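Local coordinates for alginate biosynthesis protein AlgX (Pseudomonas aeruginosa, PDB 4KNC), which protects the exopolysaccharide alginate from degradation as it crosses the periplasm and takes part in its O-acetylation, at residues Thr194-Ala199 with Asn205-Gln210; Ser25-Lys30 with Thr36-Ala41; Ile350-Tyr355 with Ile373-Gly378; Phe309-Met314 with Arg379-Lys384. All coordinates share one frame; numbering follows the deposited sequence.

Contacts 1 and 2 belong to the SGNH hydrolase-like domain and are partly buried. They touch: Tyr207 OH of contact 1 meets Gln40 OE1 of contact 2 at 2.9 Å, and Leu38 packs on helix 194-203. Both rest on a tyrosine, stacked on a histidine in contact 1 and laid along backbone in contact 2. Contacts 3 and 4 are buried, and their centres lie about 12 Å apart. They use the adjacent strands 368-375 and 380-386 of one sheet in the carbohydrate-binding module. Contact 3 is a small serine-tyrosine meeting inside that module. Contact 4 is a salt bridge between the two domains. The centres of contacts 1 and 3 are about 52 Å apart.

Contact 1 (Thr194-Ala199 with Asn205-Gln210)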
loop_
_atom_site.group_PDB
_atom_site.type_symbol
_atom_site.label_atom_id
_atom_site.label_comp_id
_atom_site.label_asym_id
_atom_site.label_seq_id
_atom_site.Cartn_x
_atom_site.Cartn_y
_atom_site.Cartn_z
ATOM N N THR A 194 -0.428 17.433 -10.049
ATOM C CA THR A 194 -1.780 17.488 -9.487
ATOM C C THR A 194 -2.052 18.732 -8.635
ATOM O O THR A 194 -3.185 19.210 -8.567
ATOM C CB THR A 194 -2.106 16.238 -8.640
ATOM O OG1 THR A 194 -1.181 16.145 -7.547
ATOM C CG2 THR A 194 -2.031 14.975 -9.489
ATOM N N PHE A 195 -1.029 19.267 -7.976
ATOM C CA PHE A 195 -1.264 20.436 -7.124
ATOM C C PHE A 195 -1.512 21.624 -8.048
ATOM O O PHE A 195 -2.334 22.487 -7.749
ATOM C CB PHE A 195 -0.074 20.786 -6.202
ATOM C CG PHE A 195 0.379 19.666 -5.276
ATOM C CD1 PHE A 195 -0.249 18.432 -5.260
ATOM C CD2 PHE A 195 1.459 19.869 -4.429
ATOM C CE1 PHE A 195 0.191 17.412 -4.407
ATOM C CE2 PHE A 195 1.911 18.852 -3.571
ATOM C CZ PHE A 195 1.269 17.626 -3.564
ATOM N N HIS A 196 -0.768 21.667 -9.155
ATOM C CA HIS A 196 -0.883 22.748 -10.136
ATOM C C HIS A 196 -2.269 22.717 -10.789
ATOM O O HIS A 196 -2.884 23.762 -10.981
ATOM C CB HIS A 196 0.205 22.638 -11.204
ATOM C CG HIS A 196 1.570 23.047 -10.743
ATOM N ND1 HIS A 196 2.723 22.558 -11.317
ATOM C CD2 HIS A 196 1.966 23.934 -9.797
ATOM C CE1 HIS A 196 3.774 23.122 -10.741
ATOM N NE2 HIS A 196 3.341 23.964 -9.820
ATOM N N LYS A 197 -2.759 21.517 -11.099
ATOM C CA LYS A 197 -4.094 21.355 -11.658
ATOM C C LYS A 197 -5.172 21.770 -10.669
ATOM O O LYS A 197 -6.183 22.389 -11.055
ATOM C CB LYS A 197 -4.342 19.917 -12.104
ATOM C CG LYS A 197 -3.515 19.486 -13.304
ATOM C CD LYS A 197 -3.904 18.091 -13.744
ATOM C CE LYS A 197 -2.863 17.499 -14.679
ATOM N NZ LYS A 197 -3.138 16.055 -14.930
ATOM N N ALA A 198 -4.960 21.434 -9.399
ATOM C CA ALA A 198 -5.922 21.815 -8.361
ATOM C C ALA A 198 -5.966 23.339 -8.226
ATOM O O ALA A 198 -7.037 23.951 -8.141
ATOM C CB ALA A 198 -5.558 21.149 -7.001
ATOM N N ALA A 199 -4.788 23.949 -8.210
ATOM C CA ALA A 199 -4.690 25.403 -8.147
ATOM C C ALA A 199 -5.327 26.069 -9.372
ATOM O O ALA A 199 -5.893 27.156 -9.259
ATOM C CB ALA A 199 -3.236 25.848 -7.985
ATOM N N ASN A 205 -5.239 29.648 -12.176
ATOM C CA ASN A 205 -3.798 29.704 -12.392
ATOM C C ASN A 205 -3.362 28.749 -13.499
ATOM O O ASN A 205 -4.094 27.838 -13.881
ATOM C CB ASN A 205 -3.044 29.392 -11.095
ATOM C CG ASN A 205 -3.188 30.489 -10.066
ATOM O OD1 ASN A 205 -4.139 31.266 -10.113
ATOM N ND2 ASN A 205 -2.242 30.572 -9.143
ATOM N N SER A 206 -2.167 28.967 -14.023
ATOM C CA SER A 206 -1.628 28.088 -15.046
ATOM C C SER A 206 -0.162 27.830 -14.730
ATOM O O SER A 206 0.596 28.772 -14.513
ATOM C CB SER A 206 -1.772 28.734 -16.423
ATOM O OG SER A 206 -1.719 27.756 -17.443
ATOM N N TYR A 207 0.231 26.558 -14.679
ATOM C CA TYR A 207 1.619 26.208 -14.370
ATOM C C TYR A 207 2.252 25.363 -15.482
ATOM O O TYR A 207 1.570 24.618 -16.190
ATOM C CB TYR A 207 1.724 25.499 -13.007
ATOM C CG TYR A 207 1.331 26.348 -11.798
ATOM C CD1 TYR A 207 0.009 26.381 -11.339
ATOM C CD2 TYR A 207 2.278 27.105 -11.115
ATOM C CE1 TYR A 207 -0.356 27.156 -10.233
ATOM C CE2 TYR A 207 1.926 27.875 -10.009
ATOM C CZ TYR A 207 0.611 27.897 -9.574
ATOM O OH TYR A 207 0.274 28.662 -8.479
ATOM N N ALA A 208 3.564 25.492 -15.633
ATOM C CA ALA A 208 4.288 24.763 -16.670
ATOM C C ALA A 208 4.350 23.268 -16.395
ATOM O O ALA A 208 4.575 22.845 -15.258
ATOM C CB ALA A 208 5.701 25.313 -16.814
ATOM N N THR A 209 4.160 22.476 -17.447
ATOM C CA THR A 209 4.434 21.047 -17.390
ATOM C C THR A 209 5.926 20.836 -17.163
ATOM O O THR A 209 6.751 21.463 -17.823
ATOM C CB THR A 209 4.068 20.364 -18.706
ATOM O OG1 THR A 209 2.685 20.576 -18.969
ATOM C CG2 THR A 209 4.358 18.862 -18.646
ATOM N N GLN A 210 6.268 19.961 -16.227
ATOM C CA GLN A 210 7.668 19.631 -15.968
ATOM C C GLN A 210 8.148 18.473 -16.837
ATOM O O GLN A 210 7.415 17.512 -17.078
ATOM C CB GLN A 210 7.862 19.249 -14.502
ATOM C CG GLN A 210 8.238 20.391 -13.591
ATOM C CD GLN A 210 8.764 19.899 -12.247
ATOM O OE1 GLN A 210 7.988 19.558 -11.350
ATOM N NE2 GLN A 210 10.084 19.866 -12.102
HETATM O O HOH W 1 3.678 20.794 -13.054
#
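In the SGNH hydrolase-like domain, near the inferred active site, His196 of helix 194-203 forms an offset aromatic stack with Tyr207 of the loop leading to strand 210-220. His196 CG is anti to the carbonyl carbon (chi1 -75°), which carries the imidazole to the phenol. The ring centroids of His196 and Tyr207 are 4.2 Å apart and the planes are 11° from parallel. Tyr207 CB also sits over the imidazole face as a CH-pi contact, 3.5 Å from the His196 ring centroid. Further along the helix, Ala199 CB touches Tyr207 CE1 at 3.9 Å. The imidazole is held at both nitrogens. NE2 is hydrogen-bonded to Asp44 O, and a water in the ring plane lies 2.7 Å from His196 ND1. That water donates to Ala208 O at 3.1 Å. At the helix start, Thr194 N is hydrogen-bonded to OD1 of Asp148, an inferred active-site residue. The phenol hydroxyl is hydrogen-bonded to Gln40 OE1. Asn205 ND2, hydrogen-bonded to Asn16 O, donates to Tyr207 OH at 3.2 Å, with the hydroxyl in the amide plane.

Contact 2 (Ser25-Lys30 with Thr36-Ala41); sequences SRYNTK and THLVQA
Tyr27 has CG opposite its carbonyl carbon (chi1 -62°), and this lays the phenol ring along the backbone from Thr36 to Leu38. His37 has CG in the cleft between its backbone N and carbonyl carbon (chi1 73°). Its imidazole therefore leads away from Tyr27 and is hydrogen-bonded to Asp24 OD1, while its CB stays 3.3 Å from Tyr27 CE1. The peptide bond between Thr36 and His37 is cis. The alpha carbons on both sides of it lie over the same face of the phenol as CH-pi contacts. His37 CA is 3.9 Å from the Tyr27 ring centroid, and Thr36 CA is 4.2 Å from it. The hydroxyl reaches just beyond, to the start of strand 38-40. Leu38 N donates to Tyr27 OH at 3.0 Å in a nearly straight bond (171°). The same hydroxyl is hydrogen-bonded to Ala21 O, so two backbone groups fix the end of the ring. At its other end, Tyr27 CB packs against Thr36 OG1 at 3.4 Å. A water is hydrogen-bonded to Thr36 OG1 at 3.1 Å and makes a weak bond to Tyr27 O. Tyr27 touches Leu202 and Leu38 touches Phe195, both on helix 194-203. The arrangement closes the loop that leads into the antiparallel pair of strands 38-40 and 46-48, a beta hairpin of the SGNH hydrolase-like domain.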
loop_
_atom_site.group_PDB
_atom_site.type_symbol
_atom_site.label_atom_id
_atom_site.label_comp_id
_atom_site.label_asym_id
_atom_site.label_seq_id
_atom_site.Cartn_x
_atom_site.Cartn_y
_atom_site.Cartn_z
ATOM N N SER A 25 -11.370 25.136 4.685
ATOM C CA SER A 25 -12.779 24.863 4.420
ATOM C C SER A 25 -13.138 24.984 2.934
ATOM O O SER A 25 -14.175 24.497 2.496
ATOM C CB SER A 25 -13.662 25.783 5.259
ATOM O OG SER A 25 -13.218 27.124 5.160
ATOM N N ARG A 26 -12.275 25.623 2.156
ATOM C CA ARG A 26 -12.493 25.722 0.716
ATOM C C ARG A 26 -12.234 24.372 0.021
ATOM O O ARG A 26 -12.678 24.153 -1.105
ATOM C CB ARG A 26 -11.615 26.847 0.130
ATOM C CG ARG A 26 -11.681 27.045 -1.391
ATOM C CD ARG A 26 -13.086 27.457 -1.898
ATOM N NE ARG A 26 -13.126 27.501 -3.360
ATOM C CZ ARG A 26 -13.374 26.449 -4.137
ATOM N NH1 ARG A 26 -13.618 25.267 -3.583
ATOM N NH2 ARG A 26 -13.379 26.576 -5.467
ATOM N N TYR A 27 -11.525 23.470 0.700
ATOM C CA TYR A 27 -11.165 22.164 0.127
ATOM C C TYR A 27 -12.136 21.088 0.598
ATOM O O TYR A 27 -11.723 20.058 1.126
ATOM C CB TYR A 27 -9.721 21.772 0.497
ATOM C CG TYR A 27 -8.685 22.733 -0.043
ATOM C CD1 TYR A 27 -8.558 24.012 0.494
ATOM C CD2 TYR A 27 -7.849 22.379 -1.101
ATOM C CE1 TYR A 27 -7.649 24.915 -0.003
ATOM C CE2 TYR A 27 -6.923 23.284 -1.611
ATOM C CZ TYR A 27 -6.828 24.547 -1.046
ATOM O OH TYR A 27 -5.924 25.467 -1.509
ATOM N N ASN A 28 -13.426 21.327 0.387
ATOM C CA ASN A 28 -14.468 20.512 1.012
ATOM C C ASN A 28 -14.998 19.359 0.160
ATOM O O ASN A 28 -16.042 18.784 0.467
ATOM C CB ASN A 28 -15.642 21.402 1.435
ATOM C CG ASN A 28 -16.448 21.905 0.249
ATOM O OD1 ASN A 28 -15.897 22.178 -0.822
ATOM N ND2 ASN A 28 -17.763 22.022 0.430
ATOM N N THR A 29 -14.289 19.022 -0.908
ATOM C CA THR A 29 -14.768 17.999 -1.832
ATOM C C THR A 29 -13.792 16.850 -2.018
ATOM O O THR A 29 -12.716 16.831 -1.418
ATOM C CB THR A 29 -15.072 18.600 -3.192
ATOM O OG1 THR A 29 -13.859 19.092 -3.781
ATOM C CG2 THR A 29 -16.071 19.734 -3.028
ATOM N N LYS A 30 -14.180 15.888 -2.848
ATOM C CA LYS A 30 -13.380 14.683 -3.034
ATOM C C LYS A 30 -12.036 15.023 -3.675
ATOM O O LYS A 30 -10.979 14.808 -3.079
ATOM C CB LYS A 30 -14.134 13.646 -3.873
ATOM C CG LYS A 30 -15.189 12.852 -3.111
ATOM N N THR A 36 -5.360 19.969 0.715
ATOM C CA THR A 36 -5.627 20.899 1.811
ATOM C C THR A 36 -4.410 21.334 2.637
ATOM O O THR A 36 -3.709 20.485 3.174
ATOM C CB THR A 36 -6.622 20.242 2.786
ATOM O OG1 THR A 36 -7.645 19.580 2.031
ATOM C CG2 THR A 36 -7.241 21.267 3.717
ATOM N N HIS A 37 -4.110 22.635 2.697
ATOM C CA HIS A 37 -4.523 23.614 1.703
ATOM C C HIS A 37 -3.225 24.057 0.994
ATOM O O HIS A 37 -2.124 23.861 1.528
ATOM C CB HIS A 37 -5.286 24.797 2.332
ATOM C CG HIS A 37 -4.429 25.750 3.117
ATOM N ND1 HIS A 37 -4.434 25.791 4.496
ATOM C CD2 HIS A 37 -3.566 26.715 2.715
ATOM C CE1 HIS A 37 -3.595 26.724 4.909
ATOM N NE2 HIS A 37 -3.054 27.299 3.849
ATOM N N LEU A 38 -3.340 24.630 -0.203
ATOM C CA LEU A 38 -2.153 24.909 -1.018
ATOM C C LEU A 38 -1.515 26.240 -0.677
ATOM O O LEU A 38 -2.214 27.223 -0.487
ATOM C CB LEU A 38 -2.500 24.886 -2.506
ATOM C CG LEU A 38 -2.985 23.546 -3.057
ATOM C CD1 LEU A 38 -3.667 23.782 -4.399
ATOM C CD2 LEU A 38 -1.811 22.552 -3.200
ATOM N N VAL A 39 -0.188 26.250 -0.571
ATOM C CA VAL A 39 0.574 27.482 -0.404
ATOM C C VAL A 39 1.647 27.588 -1.490
ATOM O O VAL A 39 2.202 26.585 -1.937
ATOM C CB VAL A 39 1.207 27.625 1.001
ATOM C CG1 VAL A 39 0.131 27.695 2.059
ATOM C CG2 VAL A 39 2.167 26.487 1.293
ATOM N N GLN A 40 1.905 28.821 -1.910
ATOM C CA GLN A 40 2.813 29.127 -3.006
ATOM C C GLN A 40 4.202 29.299 -2.451
ATOM O O GLN A 40 4.450 30.201 -1.653
ATOM C CB GLN A 40 2.384 30.442 -3.682
ATOM C CG GLN A 40 3.283 30.904 -4.822
ATOM C CD GLN A 40 3.079 30.103 -6.107
ATOM O OE1 GLN A 40 2.053 30.233 -6.792
ATOM N NE2 GLN A 40 4.062 29.266 -6.437
ATOM N N ALA A 41 5.121 28.437 -2.859
ATOM C CA ALA A 41 6.495 28.564 -2.391
ATOM C C ALA A 41 7.358 29.216 -3.467
ATOM O O ALA A 41 6.853 29.947 -4.320
ATOM C CB ALA A 41 7.045 27.217 -1.983
HETATM O O HOH W 2 -10.058 18.907 3.826
#

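Contact 3 (Ile350-Tyr355 with Ile373-Gly378)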
loop_
_atom_site.group_PDB
_atom_site.type_symbol
_atom_site.label_atom_id
_atom_site.label_comp_id
_atom_site.label_asym_id
_atom_site.label_seq_id
_atom_site.Cartn_x
_atom_site.Cartn_y
_atom_site.Cartn_z
ATOM N N ILE A 350 -18.897 -23.632 14.796
ATOM C CA ILE A 350 -18.053 -22.687 14.089
ATOM C C ILE A 350 -17.846 -21.436 14.942
ATOM O O ILE A 350 -18.634 -20.494 14.872
ATOM C CB ILE A 350 -18.677 -22.273 12.740
ATOM C CG1 ILE A 350 -19.032 -23.502 11.893
ATOM C CG2 ILE A 350 -17.745 -21.337 11.969
ATOM C CD1 ILE A 350 -19.652 -23.144 10.523
ATOM N N ARG A 351 -16.795 -21.435 15.756
ATOM C CA ARG A 351 -16.457 -20.272 16.575
ATOM C C ARG A 351 -15.879 -19.141 15.709
ATOM O O ARG A 351 -14.937 -19.355 14.944
ATOM C CB ARG A 351 -15.458 -20.663 17.670
ATOM C CG ARG A 351 -15.408 -19.698 18.846
ATOM C CD ARG A 351 -14.317 -20.085 19.837
ATOM N NE ARG A 351 -12.987 -19.800 19.308
ATOM C CZ ARG A 351 -12.338 -18.655 19.494
ATOM N NH1 ARG A 351 -12.890 -17.689 20.217
ATOM N NH2 ARG A 351 -11.134 -18.478 18.964
ATOM N N SER A 352 -16.441 -17.941 15.848
ATOM C CA SER A 352 -16.056 -16.797 15.028
ATOM C C SER A 352 -14.556 -16.472 15.059
ATOM O O SER A 352 -13.870 -16.577 14.040
ATOM C CB SER A 352 -16.858 -15.554 15.419
ATOM O OG SER A 352 -16.571 -14.467 14.544
ATOM N N GLY A 353 -14.051 -16.089 16.228
ATOM C CA GLY A 353 -12.680 -15.626 16.358
ATOM C C GLY A 353 -11.606 -16.649 16.051
ATOM O O GLY A 353 -10.429 -16.439 16.348
ATOM N N SER A 354 -12.011 -17.762 15.458
ATOM C CA SER A 354 -11.064 -18.744 14.974
ATOM C C SER A 354 -11.555 -19.351 13.670
ATOM O O SER A 354 -11.318 -20.524 13.424
ATOM C CB SER A 354 -10.837 -19.841 16.019
ATOM O OG SER A 354 -11.940 -20.725 16.105
ATOM N N TYR A 355 -12.241 -18.556 12.842
ATOM C CA TYR A 355 -12.690 -19.004 11.515
ATOM C C TYR A 355 -12.470 -17.976 10.398
ATOM O O TYR A 355 -12.324 -16.782 10.668
ATOM C CB TYR A 355 -14.144 -19.506 11.547
ATOM C CG TYR A 355 -14.263 -21.019 11.705
ATOM C CD1 TYR A 355 -14.176 -21.623 12.956
ATOM C CD2 TYR A 355 -14.450 -21.839 10.596
ATOM C CE1 TYR A 355 -14.281 -23.004 13.098
ATOM C CE2 TYR A 355 -14.552 -23.216 10.728
ATOM C CZ TYR A 355 -14.471 -23.793 11.977
ATOM O OH TYR A 355 -14.578 -25.161 12.094
ATOM N N ILE A 373 -22.767 -11.074 8.413
ATOM C CA ILE A 373 -22.457 -12.286 9.148
ATOM C C ILE A 373 -23.350 -12.405 10.376
ATOM O O ILE A 373 -23.242 -11.594 11.298
ATOM C CB ILE A 373 -20.991 -12.278 9.626
ATOM C CG1 ILE A 373 -20.030 -12.305 8.433
ATOM C CG2 ILE A 373 -20.750 -13.453 10.502
ATOM C CD1 ILE A 373 -19.632 -10.914 7.893
ATOM N N TRP A 374 -24.229 -13.409 10.380
ATOM C CA TRP A 374 -25.144 -13.654 11.496
ATOM C C TRP A 374 -24.616 -14.741 12.418
ATOM O O TRP A 374 -24.056 -15.757 11.961
ATOM C CB TRP A 374 -26.536 -14.086 11.007
ATOM C CG TRP A 374 -27.340 -13.000 10.371
ATOM C CD1 TRP A 374 -27.412 -12.707 9.040
ATOM C CD2 TRP A 374 -28.193 -12.058 11.034
ATOM N NE1 TRP A 374 -28.252 -11.638 8.835
ATOM C CE2 TRP A 374 -28.744 -11.222 10.044
ATOM C CE3 TRP A 374 -28.539 -11.838 12.370
ATOM C CZ2 TRP A 374 -29.623 -10.182 10.348
ATOM C CZ3 TRP A 374 -29.417 -10.807 12.667
ATOM C CH2 TRP A 374 -29.947 -9.996 11.664
ATOM N N TYR A 375 -24.847 -14.540 13.713
ATOM C CA TYR A 375 -24.476 -15.507 14.729
ATOM C C TYR A 375 -25.716 -16.116 15.385
ATOM O O TYR A 375 -26.818 -15.587 15.258
ATOM C CB TYR A 375 -23.566 -14.845 15.764
ATOM C CG TYR A 375 -22.311 -14.280 15.145
ATOM C CD1 TYR A 375 -21.253 -15.110 14.800
ATOM C CD2 TYR A 375 -22.191 -12.922 14.879
ATOM C CE1 TYR A 375 -20.104 -14.606 14.225
ATOM C CE2 TYR A 375 -21.045 -12.407 14.302
ATOM C CZ TYR A 375 -20.005 -13.256 13.978
ATOM O OH TYR A 375 -18.862 -12.759 13.403
ATOM N N MET A 376 -25.523 -17.224 16.089
ATOM C CA MET A 376 -26.613 -17.971 16.720
ATOM C C MET A 376 -27.357 -17.195 17.813
ATOM O O MET A 376 -28.348 -17.680 18.353
ATOM C CB MET A 376 -26.087 -19.293 17.287
ATOM C CG MET A 376 -25.466 -20.226 16.250
ATOM S SD MET A 376 -26.621 -21.386 15.496
ATOM C CE MET A 376 -25.540 -22.293 14.392
ATOM N N ASN A 377 -26.883 -15.992 18.127
ATOM C CA ASN A 377 -27.486 -15.157 19.162
ATOM C C ASN A 377 -28.199 -13.930 18.593
ATOM O O ASN A 377 -28.486 -12.972 19.311
ATOM C CB ASN A 377 -26.404 -14.706 20.135
ATOM C CG ASN A 377 -25.201 -14.142 19.422
ATOM O OD1 ASN A 377 -25.279 -13.089 18.795
ATOM N ND2 ASN A 377 -24.081 -14.853 19.494
ATOM N N GLY A 378 -28.470 -13.954 17.293
ATOM C CA GLY A 378 -29.184 -12.871 16.648
ATOM C C GLY A 378 -28.349 -11.640 16.336
ATOM O O GLY A 378 -28.845 -10.714 15.700
#
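The C-terminal carbohydrate-binding module is built on two four-stranded antiparallel sheets, and in it Ser352, in the loop before strand 355-361, meets Tyr375 at the end of strand 368-375. Ser352 OG is anti to the backbone N (chi1 -175°), which turns it to the hydroxyl end of the phenol. Ser352 OG is 3.1 Å from Tyr375 OH, and Ser352 CB is 3.6 Å from Tyr375 CE1. Ser352 OG is hydrogen-bonded to Arg402 O, so this buried polar atom has a backbone partner. Both backbones bend here. Tyr355 N is hydrogen-bonded to Ser352 O at 2.8 Å. Tyr375 opens a type I turn, in which Gly378 N is hydrogen-bonded to Tyr375 O at 3.1 Å. The serine loop pairs through its backbone with Gln410, just before strand 412-418, and with Phe412, its first residue. It then runs into strand 355-361 of the other sheet. Strand 368-375 lies between strands 412-418 and 380-386.

Contact 4 (Phe309-Met314 with Arg379-Lys384); sequences FYRQAM and RREQLK
Arg311 and Glu381 form a two-pronged salt bridge, which joins helix 307-316 of the SGNH hydrolase-like domain to the buried Glu381 on strand 380-386 of the carbohydrate-binding module. The arginine chain bends at its third torsion (chi3 66°) and comes to the glutamate end-on, with one nitrogen to each carboxylate oxygen. Arg311 NH1 donates to Glu381 OE2 at 2.6 Å (163°). The oxygen lies nearly in the guanidinium plane and is met on its syn side, somewhat out of the carboxylate plane. Arg311 NH2 donates to Glu381 OE1 at 3.0 Å; OE1 accepts with its syn lone pair and lies tilted from the guanidinium plane. The two flat groups are nearly coplanar, 30° apart. NH2 has a second acceptor in Gln400 O, and NE is hydrogen-bonded elsewhere in the protein. These bonds fix the rotation of the guanidinium. Leu383 CD2 sits over one of its faces, 4.0 Å from Arg311 NH1, so apolar packing adds to the charge pairing. Arg402 packs against both charged side chains. On the strand, the backbone of Glu381 pairs with Ile373 and that of Leu383 with Asn371, whose ND2 is hydrogen-bonded to Leu383 O. On the far side, the helix packs against helices 61-76 and 275-282 through Phe309 and Ala313. Strand 380-386 is an edge strand of its sheet, beside strand 368-375.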
loop_
_atom_site.group_PDB
_atom_site.type_symbol
_atom_site.label_atom_id
_atom_site.label_comp_id
_atom_site.label_asym_id
_atom_site.label_seq_id
_atom_site.Cartn_x
_atom_site.Cartn_y
_atom_site.Cartn_z
ATOM N N PHE A 309 -8.301 -3.825 6.902
ATOM C CA PHE A 309 -7.073 -4.191 6.193
ATOM C C PHE A 309 -6.472 -5.470 6.761
ATOM O O PHE A 309 -6.190 -6.429 6.029
ATOM C CB PHE A 309 -6.027 -3.076 6.261
ATOM C CG PHE A 309 -4.678 -3.489 5.744
ATOM C CD1 PHE A 309 -4.489 -3.744 4.396
ATOM C CD2 PHE A 309 -3.605 -3.636 6.604
ATOM C CE1 PHE A 309 -3.247 -4.131 3.906
ATOM C CE2 PHE A 309 -2.351 -4.023 6.120
ATOM C CZ PHE A 309 -2.176 -4.271 4.770
ATOM N N TYR A 310 -6.267 -5.480 8.073
ATOM C CA TYR A 310 -5.641 -6.617 8.734
ATOM C C TYR A 310 -6.502 -7.878 8.729
ATOM O O TYR A 310 -5.972 -8.987 8.619
ATOM C CB TYR A 310 -5.177 -6.222 10.144
ATOM C CG TYR A 310 -4.143 -5.115 10.078
ATOM C CD1 TYR A 310 -2.793 -5.405 9.889
ATOM C CD2 TYR A 310 -4.525 -3.779 10.135
ATOM C CE1 TYR A 310 -1.837 -4.390 9.792
ATOM C CE2 TYR A 310 -3.586 -2.755 10.047
ATOM C CZ TYR A 310 -2.240 -3.070 9.871
ATOM O OH TYR A 310 -1.307 -2.056 9.775
ATOM N N ARG A 311 -7.823 -7.714 8.822
ATOM C CA ARG A 311 -8.732 -8.859 8.694
ATOM C C ARG A 311 -8.605 -9.605 7.356
ATOM O O ARG A 311 -8.915 -10.792 7.263
ATOM C CB ARG A 311 -10.184 -8.425 8.905
ATOM C CG ARG A 311 -10.449 -7.911 10.300
ATOM C CD ARG A 311 -11.912 -7.591 10.485
ATOM N NE ARG A 311 -12.752 -8.781 10.431
ATOM C CZ ARG A 311 -14.079 -8.731 10.428
ATOM N NH1 ARG A 311 -14.683 -7.552 10.472
ATOM N NH2 ARG A 311 -14.801 -9.845 10.382
ATOM N N GLN A 312 -8.170 -8.904 6.320
ATOM C CA GLN A 312 -7.850 -9.549 5.054
ATOM C C GLN A 312 -6.386 -10.027 5.032
ATOM O O GLN A 312 -6.099 -11.186 4.721
ATOM C CB GLN A 312 -8.111 -8.587 3.896
ATOM C CG GLN A 312 -9.563 -8.194 3.734
ATOM C CD GLN A 312 -9.744 -7.081 2.741
ATOM O OE1 GLN A 312 -9.724 -7.301 1.522
ATOM N NE2 GLN A 312 -9.904 -5.859 3.250
ATOM N N ALA A 313 -5.461 -9.134 5.373
ATOM C CA ALA A 313 -4.040 -9.449 5.234
ATOM C C ALA A 313 -3.608 -10.668 6.042
ATOM O O ALA A 313 -2.899 -11.525 5.517
ATOM C CB ALA A 313 -3.174 -8.240 5.561
ATOM N N MET A 314 -4.056 -10.757 7.296
ATOM C CA MET A 314 -3.666 -11.873 8.160
ATOM C C MET A 314 -3.974 -13.258 7.561
ATOM O O MET A 314 -3.056 -14.048 7.358
ATOM C CB MET A 314 -4.229 -11.722 9.589
ATOM C CG MET A 314 -3.616 -10.576 10.369
ATOM S SD MET A 314 -1.868 -10.859 10.722
ATOM C CE MET A 314 -2.020 -11.904 12.177
ATOM N N ARG A 379 -27.094 -11.609 16.784
ATOM C CA ARG A 379 -26.210 -10.490 16.448
ATOM C C ARG A 379 -25.730 -10.585 15.007
ATOM O O ARG A 379 -25.768 -11.655 14.397
ATOM C CB ARG A 379 -25.002 -10.427 17.385
ATOM C CG ARG A 379 -25.218 -9.604 18.643
ATOM C CD ARG A 379 -25.193 -8.116 18.338
ATOM N NE ARG A 379 -25.270 -7.316 19.556
ATOM C CZ ARG A 379 -26.391 -6.789 20.040
ATOM N NH1 ARG A 379 -27.543 -6.967 19.405
ATOM N NH2 ARG A 379 -26.363 -6.078 21.161
ATOM N N ARG A 380 -25.264 -9.462 14.474
ATOM C CA ARG A 380 -24.854 -9.394 13.081
ATOM C C ARG A 380 -23.623 -8.508 12.919
ATOM O O ARG A 380 -23.406 -7.584 13.698
ATOM C CB ARG A 380 -25.994 -8.828 12.245
ATOM C CG ARG A 380 -26.479 -7.475 12.749
ATOM C CD ARG A 380 -27.637 -6.941 11.932
ATOM N NE ARG A 380 -27.254 -6.668 10.553
ATOM C CZ ARG A 380 -28.082 -6.188 9.631
ATOM N NH1 ARG A 380 -29.346 -5.930 9.941
ATOM N NH2 ARG A 380 -27.646 -5.966 8.396
ATOM N N GLU A 381 -22.814 -8.794 11.906
ATOM C CA GLU A 381 -21.730 -7.894 11.536
ATOM C C GLU A 381 -21.878 -7.517 10.076
ATOM O O GLU A 381 -22.098 -8.379 9.233
ATOM C CB GLU A 381 -20.359 -8.537 11.756
ATOM C CG GLU A 381 -19.253 -7.499 11.853
ATOM C CD GLU A 381 -17.938 -7.924 11.220
ATOM O OE1 GLU A 381 -17.596 -9.130 11.222
ATOM O OE2 GLU A 381 -17.238 -7.026 10.719
ATOM N N GLN A 382 -21.763 -6.232 9.768
ATOM C CA GLN A 382 -21.765 -5.812 8.379
ATOM C C GLN A 382 -20.372 -5.388 7.932
ATOM O O GLN A 382 -19.896 -4.310 8.282
ATOM C CB GLN A 382 -22.768 -4.687 8.160
ATOM C CG GLN A 382 -24.196 -5.118 8.364
ATOM C CD GLN A 382 -25.167 -3.985 8.187
ATOM O OE1 GLN A 382 -25.965 -3.697 9.077
ATOM N NE2 GLN A 382 -25.112 -3.335 7.031
ATOM N N LEU A 383 -19.727 -6.243 7.148
ATOM C CA LEU A 383 -18.381 -5.971 6.675
ATOM C C LEU A 383 -18.383 -5.625 5.196
ATOM O O LEU A 383 -18.727 -6.451 4.364
ATOM C CB LEU A 383 -17.468 -7.176 6.926
ATOM C CG LEU A 383 -16.092 -7.048 6.265
ATOM C CD1 LEU A 383 -15.399 -5.773 6.723
ATOM C CD2 LEU A 383 -15.229 -8.272 6.540
ATOM N N LYS A 384 -17.976 -4.407 4.868
ATOM C CA LYS A 384 -17.963 -3.973 3.480
ATOM C C LYS A 384 -16.528 -3.741 3.016
ATOM O O LYS A 384 -15.814 -2.913 3.573
ATOM C CB LYS A 384 -18.811 -2.712 3.319
ATOM C CG LYS A 384 -19.142 -2.342 1.885
#